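Local coordinates for protein P43 (Trichuris muris, PDB 6QIX) that is the major secreted protein of the whipworm, tethers to matrix and inhibits the function of interleukin-13, at residues F260-K266 with M324-P329; Y225-V230 with K299-F304; T32-W36 with C77-F81; L64-H68 with L111-P115. All blocks are in the same frame, centred on the assembly; numbering follows the deposited sequence.

Contact 1. Residues F260-K266 with M324-P329; sequences FPLKLGK and MLMQLP
M324, in helix 315-325, lays its thioether end against L262 and L264 of strand 262-268 (chi1 m, chi2 t, chi3 p in the conformer given). M324 CE stands 3.4 Å from L262 CD2 and 3.7 Å from L264 CD1. M324 SD meets the edge of the F260 ring in a Met-aromatic contact, 5.3 Å from the centroid and 4.0 Å from F260 CE2. Residues 262-266 are extended, so L262, L264 and K266 point toward 324-329 and K263 away; the L264 and M324 CA atoms lie 6.2 Å apart, those of K266 and Q327 6.6 Å. Helix 315-325 packs on one strand of the antiparallel pair 246-252 and 262-268, and a type I turn spans L325 to L328. K266 runs out all-trans; its NZ donates to Q327 O at 2.8 Å and to a water at 3.0 Å, which donates to L328 O at 2.8 Å. A second water lies 3.2 Å from K266 N and 2.9 Å from Q327 OE1, while Q327 NE2 hydrogen-bonds to K323 O and the E126 carboxylate.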
loop_
_atom_site.group_PDB
_atom_site.type_symbol
_atom_site.label_atom_id
_atom_site.label_comp_id
_atom_site.label_asym_id
_atom_site.label_seq_id
_atom_site.Cartn_x
_atom_site.Cartn_y
_atom_site.Cartn_z
ATOM N N PHE A 260 10.502 -5.340 -11.901
ATOM C CA PHE A 260 11.031 -4.170 -11.227
ATOM C C PHE A 260 12.046 -4.635 -10.189
ATOM O O PHE A 260 11.777 -5.591 -9.473
ATOM C CB PHE A 260 9.895 -3.393 -10.524
ATOM C CG PHE A 260 10.286 -2.033 -10.081
ATOM C CD1 PHE A 260 10.338 -0.993 -10.990
ATOM C CD2 PHE A 260 10.587 -1.791 -8.742
ATOM C CE1 PHE A 260 10.672 0.270 -10.584
ATOM C CE2 PHE A 260 10.977 -0.537 -8.330
ATOM C CZ PHE A 260 10.996 0.501 -9.250
ATOM N N PRO A 261 13.177 -3.947 -10.042
ATOM C CA PRO A 261 14.283 -4.502 -9.244
ATOM C C PRO A 261 14.241 -4.289 -7.734
ATOM O O PRO A 261 14.978 -4.987 -7.017
ATOM C CB PRO A 261 15.511 -3.779 -9.810
ATOM C CG PRO A 261 14.942 -2.460 -10.252
ATOM C CD PRO A 261 13.608 -2.775 -10.829
ATOM N N LEU A 262 13.463 -3.339 -7.213
ATOM C CA LEU A 262 13.539 -2.993 -5.789
ATOM C C LEU A 262 12.161 -3.016 -5.152
ATOM O O LEU A 262 11.228 -2.379 -5.650
ATOM C CB LEU A 262 14.138 -1.618 -5.608
ATOM C CG LEU A 262 14.407 -1.196 -4.173
ATOM C CD1 LEU A 262 15.494 -2.078 -3.558
ATOM C CD2 LEU A 262 14.792 0.262 -4.200
ATOM N N LYS A 263 12.050 -3.724 -4.045
ATOM C CA LYS A 263 10.848 -3.810 -3.237
ATOM C C LYS A 263 11.183 -3.199 -1.879
ATOM O O LYS A 263 12.277 -3.458 -1.350
ATOM C CB LYS A 263 10.463 -5.275 -3.084
ATOM C CG LYS A 263 9.026 -5.556 -2.906
ATOM C CD LYS A 263 8.857 -6.818 -2.041
ATOM C CE LYS A 263 9.302 -8.073 -2.794
ATOM N NZ LYS A 263 8.226 -9.137 -2.832
ATOM N N LEU A 264 10.291 -2.352 -1.353
ATOM C CA LEU A 264 10.553 -1.664 -0.087
ATOM C C LEU A 264 9.461 -1.972 0.930
ATOM O O LEU A 264 8.258 -1.951 0.594
ATOM C CB LEU A 264 10.588 -0.161 -0.244
ATOM C CG LEU A 264 11.696 0.678 -0.833
ATOM C CD1 LEU A 264 11.458 2.162 -0.425
ATOM C CD2 LEU A 264 13.033 0.150 -0.425
ATOM N N GLY A 265 9.881 -2.208 2.181
ATOM C CA GLY A 265 8.950 -2.297 3.288
ATOM C C GLY A 265 9.187 -1.134 4.223
ATOM O O GLY A 265 10.263 -0.535 4.218
ATOM N N LYS A 266 8.157 -0.774 4.990
ATOM C CA LYS A 266 8.227 0.354 5.906
ATOM C C LYS A 266 7.825 -0.064 7.305
ATOM O O LYS A 266 7.054 -1.000 7.509
ATOM C CB LYS A 266 7.344 1.467 5.357
ATOM C CG LYS A 266 6.814 2.409 6.228
ATOM C CD LYS A 266 5.734 3.293 5.570
ATOM C CE LYS A 266 5.717 4.612 6.400
ATOM N NZ LYS A 266 4.867 5.604 5.779
ATOM N N MET A 324 6.708 2.142 -3.999
ATOM C CA MET A 324 7.639 2.873 -3.142
ATOM C C MET A 324 7.042 4.222 -2.723
ATOM O O MET A 324 7.088 4.599 -1.541
ATOM C CB MET A 324 8.985 3.063 -3.871
ATOM C CG MET A 324 9.707 1.766 -4.268
ATOM S SD MET A 324 11.246 2.038 -5.218
ATOM C CE MET A 324 12.368 2.624 -3.944
ATOM N N LEU A 325 6.457 4.948 -3.680
ATOM C CA LEU A 325 5.870 6.265 -3.384
ATOM C C LEU A 325 4.755 6.142 -2.348
ATOM O O LEU A 325 4.576 7.047 -1.511
ATOM C CB LEU A 325 5.393 6.901 -4.695
ATOM C CG LEU A 325 5.265 8.404 -4.798
ATOM C CD1 LEU A 325 6.595 9.084 -4.536
ATOM C CD2 LEU A 325 4.742 8.799 -6.180
ATOM N N MET A 326 3.998 5.038 -2.375
ATOM C CA MET A 326 2.981 4.829 -1.347
ATOM C C MET A 326 3.552 4.791 0.071
ATOM O O MET A 326 2.769 4.855 1.017
ATOM C CB MET A 326 2.169 3.534 -1.587
ATOM C CG MET A 326 1.245 3.675 -2.781
ATOM S SD MET A 326 -0.152 4.635 -2.647
ATOM C CE MET A 326 -1.048 3.830 -1.337
ATOM N N GLN A 327 4.860 4.592 0.223
ATOM C CA GLN A 327 5.460 4.486 1.551
ATOM C C GLN A 327 5.764 5.842 2.150
ATOM O O GLN A 327 6.127 5.918 3.327
ATOM C CB GLN A 327 6.754 3.671 1.513
ATOM C CG GLN A 327 6.639 2.354 0.835
ATOM C CD GLN A 327 5.520 1.521 1.332
ATOM O OE1 GLN A 327 5.291 1.396 2.540
ATOM N NE2 GLN A 327 4.819 0.878 0.390
ATOM N N LEU A 328 5.615 6.926 1.388
ATOM C CA LEU A 328 5.841 8.241 1.978
ATOM C C LEU A 328 4.837 8.497 3.106
ATOM O O LEU A 328 3.700 8.021 3.062
ATOM C CB LEU A 328 5.724 9.335 0.935
ATOM C CG LEU A 328 6.956 9.390 0.020
ATOM C CD1 LEU A 328 6.682 10.388 -1.101
ATOM C CD2 LEU A 328 8.240 9.806 0.772
ATOM N N PRO A 329 5.209 9.293 4.088
ATOM C CA PRO A 329 4.263 9.640 5.155
ATOM C C PRO A 329 3.040 10.365 4.617
ATOM O O PRO A 329 3.157 11.282 3.819
ATOM C CB PRO A 329 5.092 10.556 6.070
ATOM C CG PRO A 329 6.554 10.245 5.739
ATOM C CD PRO A 329 6.544 9.897 4.277
HETATM O O HOH W 1 2.266 5.852 4.221
HETATM O O HOH W 2 5.289 -1.258 3.748
#

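Contact 2. Residues Y225-V230 with K299-F304; sequences YEPHSV and KIWDDF
V230, Y225 and I300 carry most of this packing, in which an irregular, largely extended loop passes along one side of helix 292-310. The closest backbone approach is P227 to I300, CA to CA 6.8 Å. Residues 299-304 are regular helix, with D303 N hydrogen-bonded to K299 O and F304 N to I300 O, both at 2.9 Å. At one end V230, a poorly ordered residue with chi1 m, points at the helix: its CG1 lies 3.2 Å from K299 CG and 4.1 Å from D303 OD1, and its CG2 lies 3.8 Å from I300 CG1. I300, chi1 m and chi2 t, fills the middle, its CG2 4.3 Å from P227 CB and 4.2 Å from Y225 OH. At the other end Y225 (chi1 t) offers a ring face to the edge of F304 (chi1 t); the centroids are 4.9 Å apart, the planes meet at 67°, and CE2 of Y225 is 3.6 Å from CD1 of F304. No direct hydrogen bond joins the segments, but a water sits 2.6 Å from Y225 OH and donates to I300 O at 2.9 Å. Beyond, L325 of helix 315-325 touches Y225, I300's neighbour W301, and F304. The loop between helix 205-216 and strand 246-252 thus packs on helix 292-310, with V230 at one end and the T-shaped Y225-F304 pair at the buried end.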
loop_
_atom_site.group_PDB
_atom_site.type_symbol
_atom_site.label_atom_id
_atom_site.label_comp_id
_atom_site.label_asym_id
_atom_site.label_seq_id
_atom_site.Cartn_x
_atom_site.Cartn_y
_atom_site.Cartn_z
ATOM N N TYR A 225 12.664 7.988 -12.264
ATOM C CA TYR A 225 11.794 8.913 -11.557
ATOM C C TYR A 225 12.287 9.152 -10.138
ATOM O O TYR A 225 12.773 8.227 -9.476
ATOM C CB TYR A 225 10.371 8.363 -11.507
ATOM C CG TYR A 225 9.530 9.035 -10.465
ATOM C CD1 TYR A 225 8.994 10.285 -10.697
ATOM C CD2 TYR A 225 9.274 8.427 -9.243
ATOM C CE1 TYR A 225 8.238 10.904 -9.748
ATOM C CE2 TYR A 225 8.509 9.042 -8.303
ATOM C CZ TYR A 225 8.011 10.289 -8.539
ATOM O OH TYR A 225 7.241 10.908 -7.563
ATOM N N GLU A 226 12.098 10.387 -9.665
ATOM C CA GLU A 226 12.466 10.828 -8.326
ATOM C C GLU A 226 11.460 11.883 -7.895
ATOM O O GLU A 226 11.280 12.870 -8.614
ATOM C CB GLU A 226 13.893 11.390 -8.335
ATOM C CG GLU A 226 14.427 11.698 -6.997
ATOM C CD GLU A 226 15.881 12.140 -7.034
ATOM O OE1 GLU A 226 16.777 11.311 -7.306
ATOM O OE2 GLU A 226 16.126 13.325 -6.785
ATOM N N PRO A 227 10.777 11.732 -6.752
ATOM C CA PRO A 227 9.847 12.786 -6.323
ATOM C C PRO A 227 10.615 14.009 -5.847
ATOM O O PRO A 227 11.656 13.900 -5.192
ATOM C CB PRO A 227 9.057 12.139 -5.178
ATOM C CG PRO A 227 10.000 11.079 -4.632
ATOM C CD PRO A 227 10.858 10.614 -5.795
ATOM N N HIS A 228 10.096 15.179 -6.187
ATOM C CA HIS A 228 10.688 16.445 -5.777
ATOM C C HIS A 228 9.707 17.187 -4.892
ATOM O O HIS A 228 8.485 17.076 -5.060
ATOM C CB HIS A 228 11.099 17.256 -6.996
ATOM C CG HIS A 228 12.220 16.620 -7.772
ATOM N ND1 HIS A 228 13.338 16.081 -7.162
ATOM C CD2 HIS A 228 12.384 16.409 -9.103
ATOM C CE1 HIS A 228 14.144 15.577 -8.082
ATOM N NE2 HIS A 228 13.592 15.765 -9.268
ATOM N N SER A 229 10.268 17.883 -3.904
ATOM C CA SER A 229 9.479 18.512 -2.865
ATOM C C SER A 229 8.516 19.498 -3.474
ATOM O O SER A 229 8.912 20.379 -4.243
ATOM C CB SER A 229 10.367 19.247 -1.865
ATOM O OG SER A 229 9.548 19.984 -0.982
ATOM N N VAL A 230 7.248 19.337 -3.125
ATOM C CA VAL A 230 6.215 20.291 -3.465
ATOM C C VAL A 230 5.865 21.165 -2.261
ATOM O O VAL A 230 4.779 21.738 -2.206
ATOM C CB VAL A 230 4.970 19.584 -4.033
ATOM C CG1 VAL A 230 5.361 18.751 -5.276
ATOM C CG2 VAL A 230 4.293 18.713 -2.969
ATOM N N LYS A 299 -0.283 16.716 -5.184
ATOM C CA LYS A 299 0.644 17.243 -6.171
ATOM C C LYS A 299 1.707 16.204 -6.513
ATOM O O LYS A 299 1.998 15.965 -7.691
ATOM C CB LYS A 299 1.266 18.541 -5.653
ATOM C CG LYS A 299 2.393 19.079 -6.530
ATOM C CD LYS A 299 1.877 19.553 -7.855
ATOM C CE LYS A 299 2.727 20.689 -8.430
ATOM N NZ LYS A 299 2.024 21.279 -9.605
ATOM N N ILE A 300 2.283 15.557 -5.496
ATOM C CA ILE A 300 3.316 14.556 -5.772
ATOM C C ILE A 300 2.776 13.433 -6.661
ATOM O O ILE A 300 3.448 12.994 -7.604
ATOM C CB ILE A 300 3.899 13.999 -4.464
ATOM C CG1 ILE A 300 4.717 15.062 -3.730
ATOM C CG2 ILE A 300 4.799 12.789 -4.777
ATOM C CD1 ILE A 300 4.851 14.806 -2.231
ATOM N N TRP A 301 1.555 12.955 -6.386
ATOM C CA TRP A 301 0.968 11.892 -7.204
ATOM C C TRP A 301 0.575 12.394 -8.582
ATOM O O TRP A 301 0.796 11.691 -9.579
ATOM C CB TRP A 301 -0.217 11.284 -6.472
ATOM C CG TRP A 301 0.258 10.269 -5.467
ATOM C CD1 TRP A 301 0.413 10.422 -4.116
ATOM C CD2 TRP A 301 0.714 8.949 -5.776
ATOM N NE1 TRP A 301 0.914 9.261 -3.567
ATOM C CE2 TRP A 301 1.130 8.347 -4.569
ATOM C CE3 TRP A 301 0.841 8.228 -6.962
ATOM C CZ2 TRP A 301 1.614 7.028 -4.519
ATOM C CZ3 TRP A 301 1.310 6.918 -6.903
ATOM C CH2 TRP A 301 1.659 6.324 -5.688
ATOM N N ASP A 302 0.029 13.606 -8.686
ATOM C CA ASP A 302 -0.263 14.132 -10.016
ATOM C C ASP A 302 1.012 14.172 -10.847
ATOM O O ASP A 302 1.011 13.795 -12.038
ATOM C CB ASP A 302 -0.872 15.542 -9.911
ATOM C CG ASP A 302 -2.348 15.538 -9.482
ATOM O OD1 ASP A 302 -3.005 14.482 -9.557
ATOM O OD2 ASP A 302 -2.862 16.604 -9.038
ATOM N N ASP A 303 2.111 14.640 -10.237
ATOM C CA ASP A 303 3.375 14.747 -10.960
ATOM C C ASP A 303 3.925 13.370 -11.335
ATOM O O ASP A 303 4.426 13.178 -12.456
ATOM C CB ASP A 303 4.382 15.528 -10.127
ATOM C CG ASP A 303 4.003 17.015 -10.004
ATOM O OD1 ASP A 303 4.613 17.725 -9.173
ATOM O OD2 ASP A 303 3.095 17.477 -10.744
ATOM N N PHE A 304 3.829 12.397 -10.424
ATOM C CA PHE A 304 4.279 11.046 -10.748
ATOM C C PHE A 304 3.467 10.465 -11.905
ATOM O O PHE A 304 4.015 9.855 -12.834
ATOM C CB PHE A 304 4.181 10.111 -9.526
ATOM C CG PHE A 304 4.341 8.664 -9.909
ATOM C CD1 PHE A 304 5.589 8.180 -10.283
ATOM C CD2 PHE A 304 3.246 7.809 -9.960
ATOM C CE1 PHE A 304 5.765 6.851 -10.713
ATOM C CE2 PHE A 304 3.406 6.481 -10.398
ATOM C CZ PHE A 304 4.662 5.987 -10.760
HETATM O O HOH W 3 6.269 13.200 -8.126
#

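Contact 3. Residues T32-W36 with C77-F81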
loop_
_atom_site.group_PDB
_atom_site.type_symbol
_atom_site.label_atom_id
_atom_site.label_comp_id
_atom_site.label_asym_id
_atom_site.label_seq_id
_atom_site.Cartn_x
_atom_site.Cartn_y
_atom_site.Cartn_z
ATOM N N THR A 32 -14.263 -21.156 -0.661
ATOM C CA THR A 32 -15.359 -20.248 -0.957
ATOM C C THR A 32 -15.833 -20.444 -2.396
ATOM O O THR A 32 -15.239 -21.186 -3.176
ATOM C CB THR A 32 -14.940 -18.792 -0.792
ATOM O OG1 THR A 32 -13.862 -18.504 -1.691
ATOM C CG2 THR A 32 -14.474 -18.504 0.627
ATOM N N ASP A 33 -16.911 -19.749 -2.745
ATOM C CA ASP A 33 -17.223 -19.468 -4.139
ATOM C C ASP A 33 -16.172 -18.524 -4.739
ATOM O O ASP A 33 -15.298 -17.997 -4.045
ATOM C CB ASP A 33 -18.611 -18.843 -4.244
ATOM C CG ASP A 33 -19.727 -19.871 -4.151
ATOM O OD1 ASP A 33 -20.898 -19.465 -3.909
ATOM O OD2 ASP A 33 -19.450 -21.090 -4.319
ATOM N N CYS A 34 -16.249 -18.301 -6.052
ATOM C CA CYS A 34 -15.405 -17.269 -6.656
ATOM C C CYS A 34 -15.765 -15.910 -6.065
ATOM O O CYS A 34 -16.936 -15.516 -6.069
ATOM C CB CYS A 34 -15.570 -17.251 -8.176
ATOM S SG CYS A 34 -14.923 -18.762 -9.017
ATOM N N LEU A 35 -14.765 -15.205 -5.532
ATOM C CA LEU A 35 -15.003 -13.991 -4.757
ATOM C C LEU A 35 -14.853 -12.740 -5.614
ATOM O O LEU A 35 -14.121 -12.722 -6.597
ATOM C CB LEU A 35 -14.028 -13.895 -3.576
ATOM C CG LEU A 35 -14.087 -15.050 -2.586
ATOM C CD1 LEU A 35 -13.068 -14.853 -1.483
ATOM C CD2 LEU A 35 -15.480 -15.219 -1.990
ATOM N N TRP A 36 -15.507 -11.663 -5.192
ATOM C CA TRP A 36 -15.459 -10.433 -5.962
ATOM C C TRP A 36 -15.678 -9.228 -5.054
ATOM O O TRP A 36 -15.945 -9.351 -3.861
ATOM C CB TRP A 36 -16.488 -10.465 -7.119
ATOM C CG TRP A 36 -16.220 -9.443 -8.182
ATOM C CD1 TRP A 36 -17.062 -8.459 -8.614
ATOM C CD2 TRP A 36 -15.009 -9.285 -8.919
ATOM N NE1 TRP A 36 -16.448 -7.695 -9.596
ATOM C CE2 TRP A 36 -15.182 -8.180 -9.786
ATOM C CE3 TRP A 36 -13.795 -9.964 -8.935
ATOM C CZ2 TRP A 36 -14.176 -7.733 -10.633
ATOM C CZ3 TRP A 36 -12.811 -9.532 -9.811
ATOM C CH2 TRP A 36 -13.008 -8.426 -10.644
ATOM N N CYS A 77 -9.143 -11.953 -12.263
ATOM C CA CYS A 77 -8.966 -11.304 -10.960
ATOM C C CYS A 77 -9.852 -11.893 -9.857
ATOM O O CYS A 77 -9.623 -11.611 -8.672
ATOM C CB CYS A 77 -9.227 -9.802 -11.097
ATOM S SG CYS A 77 -8.055 -8.933 -12.176
ATOM N N SER A 78 -10.871 -12.667 -10.219
ATOM C CA SER A 78 -11.698 -13.359 -9.248
ATOM C C SER A 78 -11.027 -14.666 -8.821
ATOM O O SER A 78 -10.306 -15.315 -9.591
ATOM C CB SER A 78 -13.084 -13.619 -9.857
ATOM O OG SER A 78 -13.928 -14.309 -8.965
ATOM N N PHE A 79 -11.289 -15.063 -7.576
ATOM C CA PHE A 79 -10.568 -16.196 -7.008
ATOM C C PHE A 79 -11.362 -16.810 -5.874
ATOM O O PHE A 79 -12.184 -16.146 -5.253
ATOM C CB PHE A 79 -9.195 -15.770 -6.476
ATOM C CG PHE A 79 -9.262 -14.810 -5.358
ATOM C CD1 PHE A 79 -9.160 -15.260 -4.042
ATOM C CD2 PHE A 79 -9.428 -13.444 -5.594
ATOM C CE1 PHE A 79 -9.187 -14.370 -2.995
ATOM C CE2 PHE A 79 -9.469 -12.538 -4.527
ATOM C CZ PHE A 79 -9.361 -13.007 -3.239
ATOM N N LYS A 80 -11.131 -18.100 -5.652
ATOM C CA LYS A 80 -11.597 -18.815 -4.474
ATOM C C LYS A 80 -10.508 -18.797 -3.418
ATOM O O LYS A 80 -9.325 -18.713 -3.740
ATOM C CB LYS A 80 -11.922 -20.263 -4.793
ATOM C CG LYS A 80 -12.829 -20.442 -5.941
ATOM C CD LYS A 80 -13.156 -21.939 -6.073
ATOM C CE LYS A 80 -14.096 -22.214 -7.213
ATOM N NZ LYS A 80 -14.386 -23.656 -7.280
ATOM N N PHE A 81 -10.926 -18.930 -2.151
ATOM C CA PHE A 81 -10.048 -18.892 -0.985
ATOM C C PHE A 81 -10.442 -19.995 -0.008
ATOM O O PHE A 81 -11.610 -20.366 0.111
ATOM C CB PHE A 81 -10.135 -17.490 -0.336
ATOM C CG PHE A 81 -9.368 -17.315 0.952
ATOM C CD1 PHE A 81 -8.007 -17.013 0.934
ATOM C CD2 PHE A 81 -10.029 -17.351 2.170
ATOM C CE1 PHE A 81 -7.315 -16.793 2.115
ATOM C CE2 PHE A 81 -9.329 -17.137 3.360
ATOM C CZ PHE A 81 -7.981 -16.863 3.325
HETATM O O HOH W 4 -16.084 -23.311 -4.610
#
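L35 sits at the apolar centre, its CD1 4.2 Å from F79 CE1 and 4.1 Å from F81 CB; L46 of helix 39-49 touches both L35 and F81, and V99 of the partner strand 95-101 touches both phenylalanines. Next to this, the indole of W36 brings its CZ3 to 3.8 Å from C77 CB, while its NE1 hydrogen-bonds to the carbonyl of P71. The two segments run roughly antiparallel, 154° apart end to end, with C34 and K80 nearest at 4.7 Å between CA atoms. Backbone hydrogen bonds follow: L35 N to F79 O at 2.8 Å and T32 N to F81 O at 2.9 Å. Two hydroxyls add to them. S78 OG donates to L35 O at 2.9 Å, and T32 OG1 accepts from F81 N at 3.0 Å while giving its proton to D33 O at 2.8 Å. Outermost, a water joins T32 O, at 2.7 Å, to K80 NZ, at 3.2 Å. Disulfides C34-C102 and C77-C168 each tie one segment to another part of the chain; neither links the two. The chemistry implies that the loop before helix 39-49 is held along the edge of strand 79-85 by hydroxyl groups as well as main chain.

Contact 4. Residues L64-H68 with L111-P115; sequences LPHGH and LPKLP
Residues 65-68 form a type II turn, closed by H68 N to P65 O at 3.1 Å, with G67 at phi 92°, psi -4°, where a CB would jam against the preceding carbonyl. Opposite it, residues 111-115, beginning in strand 109-112, are extended. The CA atoms of P65 and L114 lie 6.6 Å apart, those of H68 and P112 7.4 Å. P65 points at the other segment: its CD lies 3.7 Å from L114 CD2 and 4.0 Å from P112 CG, its CG 3.8 Å from K113 O, and its CB 4.2 Å from P115 CD. H68, chi1 m and chi2 -88°, lays its imidazole over P112 in a CH-pi contact, P112 CB 3.6 Å from the centroid of the H68 ring and 17° off the normal. L64 (m, t) extends CD2 to 4.5 Å from L111 CD2. K113 has its CA-to-CB bond directed away; its NZ forms a salt bridge with E159. With no hydrogen bond across, van der Waals packing and one CH-pi contact join the turn to residues 111-115.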
loop_
_atom_site.group_PDB
_atom_site.type_symbol
_atom_site.label_atom_id
_atom_site.label_comp_id
_atom_site.label_asym_id
_atom_site.label_seq_id
_atom_site.Cartn_x
_atom_site.Cartn_y
_atom_site.Cartn_z
ATOM N N LEU A 64 -14.269 2.510 -5.479
ATOM C CA LEU A 64 -14.178 3.212 -6.738
ATOM C C LEU A 64 -14.684 4.646 -6.571
ATOM O O LEU A 64 -15.503 4.935 -5.679
ATOM C CB LEU A 64 -14.983 2.489 -7.806
ATOM C CG LEU A 64 -14.613 1.056 -8.140
ATOM C CD1 LEU A 64 -15.552 0.551 -9.281
ATOM C CD2 LEU A 64 -13.141 0.966 -8.556
ATOM N N PRO A 65 -14.214 5.570 -7.410
ATOM C CA PRO A 65 -14.622 6.966 -7.242
ATOM C C PRO A 65 -16.131 7.120 -7.340
ATOM O O PRO A 65 -16.812 6.378 -8.047
ATOM C CB PRO A 65 -13.899 7.703 -8.377
ATOM C CG PRO A 65 -13.266 6.644 -9.247
ATOM C CD PRO A 65 -13.155 5.410 -8.428
ATOM N N HIS A 66 -16.645 8.099 -6.600
ATOM C CA HIS A 66 -18.082 8.278 -6.442
ATOM C C HIS A 66 -18.806 8.133 -7.771
ATOM O O HIS A 66 -18.399 8.700 -8.789
ATOM C CB HIS A 66 -18.373 9.658 -5.840
ATOM C CG HIS A 66 -19.828 10.031 -5.862
ATOM N ND1 HIS A 66 -20.337 11.012 -6.690
ATOM C CD2 HIS A 66 -20.885 9.538 -5.172
ATOM C CE1 HIS A 66 -21.643 11.108 -6.508
ATOM N NE2 HIS A 66 -22.001 10.226 -5.592
ATOM N N GLY A 67 -19.874 7.352 -7.753
ATOM C CA GLY A 67 -20.704 7.192 -8.919
ATOM C C GLY A 67 -20.350 6.027 -9.816
ATOM O O GLY A 67 -21.060 5.790 -10.806
ATOM N N HIS A 68 -19.282 5.295 -9.529
ATOM C CA HIS A 68 -18.848 4.244 -10.429
ATOM C C HIS A 68 -19.250 2.887 -9.880
ATOM O O HIS A 68 -18.939 2.555 -8.733
ATOM C CB HIS A 68 -17.344 4.313 -10.665
ATOM C CG HIS A 68 -16.934 5.422 -11.584
ATOM N ND1 HIS A 68 -16.887 5.275 -12.956
ATOM C CD2 HIS A 68 -16.570 6.703 -11.329
ATOM C CE1 HIS A 68 -16.488 6.412 -13.503
ATOM N NE2 HIS A 68 -16.287 7.293 -12.537
ATOM N N LEU A 111 -12.201 -0.362 -15.833
ATOM C CA LEU A 111 -12.305 0.359 -14.573
ATOM C C LEU A 111 -12.046 1.844 -14.777
ATOM O O LEU A 111 -11.341 2.238 -15.707
ATOM C CB LEU A 111 -11.286 -0.194 -13.547
ATOM C CG LEU A 111 -11.529 -1.617 -13.101
ATOM C CD1 LEU A 111 -10.321 -2.231 -12.411
ATOM C CD2 LEU A 111 -12.739 -1.602 -12.195
ATOM N N PRO A 112 -12.625 2.702 -13.925
ATOM C CA PRO A 112 -12.338 4.138 -14.030
ATOM C C PRO A 112 -10.934 4.477 -13.571
ATOM O O PRO A 112 -10.341 3.786 -12.725
ATOM C CB PRO A 112 -13.375 4.783 -13.097
ATOM C CG PRO A 112 -13.580 3.743 -12.027
ATOM C CD PRO A 112 -13.518 2.388 -12.788
ATOM N N LYS A 113 -10.409 5.573 -14.105
ATOM C CA LYS A 113 -9.186 6.136 -13.540
ATOM C C LYS A 113 -9.446 6.631 -12.128
ATOM O O LYS A 113 -10.500 7.196 -11.857
ATOM C CB LYS A 113 -8.672 7.280 -14.401
ATOM C CG LYS A 113 -8.284 6.797 -15.796
ATOM C CD LYS A 113 -8.235 7.919 -16.812
ATOM C CE LYS A 113 -7.169 8.919 -16.458
ATOM N NZ LYS A 113 -6.741 9.653 -17.657
ATOM N N LEU A 114 -8.461 6.430 -11.219
ATOM C CA LEU A 114 -8.569 6.913 -9.830
ATOM C C LEU A 114 -8.021 8.330 -9.714
ATOM O O LEU A 114 -7.001 8.655 -10.342
ATOM C CB LEU A 114 -7.796 5.987 -8.870
ATOM C CG LEU A 114 -8.194 4.518 -8.993
ATOM C CD1 LEU A 114 -7.279 3.593 -8.184
ATOM C CD2 LEU A 114 -9.646 4.374 -8.605
ATOM N N PRO A 115 -8.643 9.180 -8.885
ATOM C CA PRO A 115 -8.106 10.533 -8.669
ATOM C C PRO A 115 -6.629 10.490 -8.296
ATOM O O PRO A 115 -6.224 9.750 -7.397
ATOM C CB PRO A 115 -8.971 11.095 -7.523
ATOM C CG PRO A 115 -10.262 10.295 -7.577
ATOM C CD PRO A 115 -9.909 8.928 -8.184
#

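How the contacts relate
Contacts 1 and 2 belong to one neighbourhood: helices 292-310 and 315-325 follow each other, and L325 and M326 of contact 1 pack on Y225, W301 and F304 of contact 2. Contacts 3 and 4 alternate along the chain without touching, their nearest atoms about 6 Å apart. Contact 1 lies nearest the chain's centre, contact 3 farthest out; contacts 2 and 3 fall on opposite sides of it. Contact 4 is a surface contact; the other three are partly buried. Main-chain and hydroxyl hydrogen bonds mark contact 3, a lysine-to-carbonyl hydrogen bond and waters contact 1, whereas contacts 2 and 4 have no direct hydrogen bond and rely on rings and aliphatic groups, contact 2 adding one bridging water.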